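Local coordinates for probable serine protease HTRA3 (Homo sapiens, PDB 2P3W), which is probably a serine protease whose PDZ domain recognises the free C-termini of peptides, here a phage-derived pentapeptide sequence fused to the domain's own C-terminal end, at the interface of chains A and B. Residues are numbered along the deposited sequence; one frame, centred on the assembly and turned at random. Chains: chain A/B, Probable serine protease HTRA3.

The interface of chains A and B. Residues chain A 9-12, 41, 43, 111; chain B 110-112.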
loop_
_atom_site.group_PDB
_atom_site.type_symbol
_atom_site.label_atom_id
_atom_site.label_comp_id
_atom_site.label_asym_id
_atom_site.label_seq_id
_atom_site.Cartn_x
_atom_site.Cartn_y
_atom_site.Cartn_z
ATOM N N GLY A 9 6.642 2.805 2.258
ATOM C CA GLY A 9 5.683 1.782 2.619
ATOM C C GLY A 9 4.731 2.107 3.757
ATOM O O GLY A 9 4.450 1.250 4.608
ATOM N N ILE A 10 4.208 3.329 3.767
ATOM C CA ILE A 10 3.109 3.645 4.674
ATOM C C ILE A 10 1.969 4.283 3.916
ATOM O O ILE A 10 2.209 4.957 2.898
ATOM C CB ILE A 10 3.553 4.555 5.836
ATOM C CG1 ILE A 10 4.029 5.905 5.342
ATOM C CG2 ILE A 10 4.658 3.927 6.680
ATOM C CD1 ILE A 10 4.165 6.931 6.495
ATOM N N ARG A 11 0.744 4.085 4.424
ATOM C CA ARG A 11 -0.412 4.847 3.957
ATOM C C ARG A 11 -0.627 5.947 5.012
ATOM O O ARG A 11 -0.840 5.663 6.183
ATOM C CB ARG A 11 -1.629 3.952 3.750
ATOM C CG ARG A 11 -2.837 4.758 3.263
ATOM C CD ARG A 11 -3.712 4.016 2.296
ATOM N NE ARG A 11 -4.319 2.817 2.867
ATOM C CZ ARG A 11 -5.353 2.822 3.684
ATOM N NH1 ARG A 11 -5.901 3.960 4.050
ATOM N NH2 ARG A 11 -5.858 1.668 4.124
ATOM N N MET A 12 -0.450 7.194 4.583
ATOM C CA MET A 12 -0.331 8.316 5.485
ATOM C C MET A 12 -1.537 9.228 5.385
ATOM O O MET A 12 -2.169 9.351 4.322
ATOM C CB MET A 12 0.957 9.102 5.172
ATOM C CG MET A 12 1.013 9.707 3.781
ATOM S SD MET A 12 2.418 10.776 3.466
ATOM C CE MET A 12 2.209 11.090 1.754
ATOM N N GLU A 41 -1.561 2.779 7.738
ATOM C CA GLU A 41 -1.143 1.394 7.470
ATOM C C GLU A 41 0.363 1.335 7.146
ATOM O O GLU A 41 0.948 2.311 6.665
ATOM C CB GLU A 41 -1.918 0.796 6.280
ATOM C CG GLU A 41 -3.425 0.754 6.384
ATOM C CD GLU A 41 -3.955 -0.131 7.512
ATOM O OE1 GLU A 41 -5.109 0.140 7.947
ATOM O OE2 GLU A 41 -3.240 -1.076 7.955
ATOM N N ALA A 43 3.005 -1.147 4.949
ATOM C CA ALA A 43 3.106 -2.260 4.005
ATOM C C ALA A 43 4.131 -3.311 4.503
ATOM O O ALA A 43 5.161 -2.953 5.076
ATOM C CB ALA A 43 3.464 -1.762 2.596
ATOM N N TRP A 111 -0.618 0.491 -6.172
ATOM C CA TRP A 111 -1.583 0.090 -5.155
ATOM C C TRP A 111 -2.982 0.235 -5.704
ATOM O O TRP A 111 -3.272 1.175 -6.474
ATOM C CB TRP A 111 -1.435 0.943 -3.888
ATOM C CG TRP A 111 -0.287 0.550 -3.070
ATOM C CD1 TRP A 111 0.914 1.185 -2.953
ATOM C CD2 TRP A 111 -0.223 -0.594 -2.224
ATOM N NE1 TRP A 111 1.725 0.494 -2.085
ATOM C CE2 TRP A 111 1.044 -0.596 -1.617
ATOM C CE3 TRP A 111 -1.126 -1.597 -1.900
ATOM C CZ2 TRP A 111 1.432 -1.577 -0.725
ATOM C CZ3 TRP A 111 -0.740 -2.581 -1.021
ATOM C CH2 TRP A 111 0.537 -2.564 -0.450
ATOM N N ARG B 110 -2.954 8.491 1.486
ATOM C CA ARG B 110 -2.267 7.919 0.341
ATOM C C ARG B 110 -1.029 7.152 0.701
ATOM O O ARG B 110 -0.372 7.464 1.684
ATOM C CB ARG B 110 -1.908 8.970 -0.696
ATOM C CG ARG B 110 -0.929 9.984 -0.295
ATOM C CD ARG B 110 -0.662 10.890 -1.517
ATOM N NE ARG B 110 0.200 12.011 -1.192
ATOM C CZ ARG B 110 -0.193 13.114 -0.559
ATOM N NH1 ARG B 110 -1.443 13.261 -0.137
ATOM N NH2 ARG B 110 0.683 14.078 -0.327
ATOM N N TRP B 111 -0.712 6.180 -0.158
ATOM C CA TRP B 111 0.495 5.370 -0.027
ATOM C C TRP B 111 1.700 6.199 -0.402
ATOM O O TRP B 111 1.634 7.041 -1.322
ATOM C CB TRP B 111 0.424 4.127 -0.923
ATOM C CG TRP B 111 -0.436 3.079 -0.373
ATOM C CD1 TRP B 111 -1.696 2.738 -0.769
ATOM C CD2 TRP B 111 -0.098 2.203 0.698
ATOM N NE1 TRP B 111 -2.163 1.700 0.003
ATOM C CE2 TRP B 111 -1.194 1.348 0.902
ATOM C CE3 TRP B 111 1.038 2.041 1.479
ATOM C CZ2 TRP B 111 -1.191 0.366 1.874
ATOM C CZ3 TRP B 111 1.041 1.072 2.454
ATOM C CH2 TRP B 111 -0.076 0.251 2.645
ATOM N N VAL B 112 2.785 5.961 0.320
ATOM C CA VAL B 112 4.070 6.599 0.029
ATOM C C VAL B 112 5.223 5.670 0.379
ATOM O O VAL B 112 6.396 5.950 0.042
ATOM C CB VAL B 112 4.190 7.932 0.831
ATOM C CG1 VAL B 112 4.415 7.684 2.311
ATOM C CG2 VAL B 112 5.250 8.829 0.256
ATOM O OXT VAL B 112 4.973 4.632 1.016
#
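The indole of B:Trp111 is sandwiched between A:Trp111 and A:Arg11. On one face the two indoles stack with planes 9° apart, their five-membered rings centred 3.6 Å from each other; the side chains cross at about a right angle and meet across the two-fold. Against the opposite face lies the aliphatic part of A:Arg11: CB sits over the six-membered ring, 3.8 Å from its centroid, and CD over the five-membered ring. With CG anti to the backbone N (chi1 180°) and bends at chi2 and chi3, the chain follows the indole while its guanidinium stands steeply to it. A:Ala43 CB touches the far rim of the benzo ring at CZ3, 3.7 Å away.

B:Val112 lies alongside A:Ile10, its CG1 3.5 Å from CG1 of the isoleucine, and the methyl CE of A:Met12 reaches across to both B:Val112 CB and the B:Arg110 side chain.

Outside this apolar layer, antiparallel bridges pair A:Arg11 with B:Trp111 and A:Met12 with B:Arg110; B:Val112 N donates to A:Ile10 O, and B:Arg110 N to A:Met12 O. A:Met12 N gives B:Arg110 O a nearly straight bond (173° at H), although it approaches from above the carbonyl plane. At the terminus, carboxylate OXT of B:Val112 accepts from A:Gly9 N at 2.8 Å and A:Ile10 N at 3.1 Å.

This is the canonical PDZ groove: the last residues of the appended FGRWV tail, strand 110-111 and B:Val112, add an antiparallel strand to strand 10-14, the carboxylate held where the carboxylate-binding loop runs into that strand, and the reciprocal tail exchange pairs the two domains in the crystal.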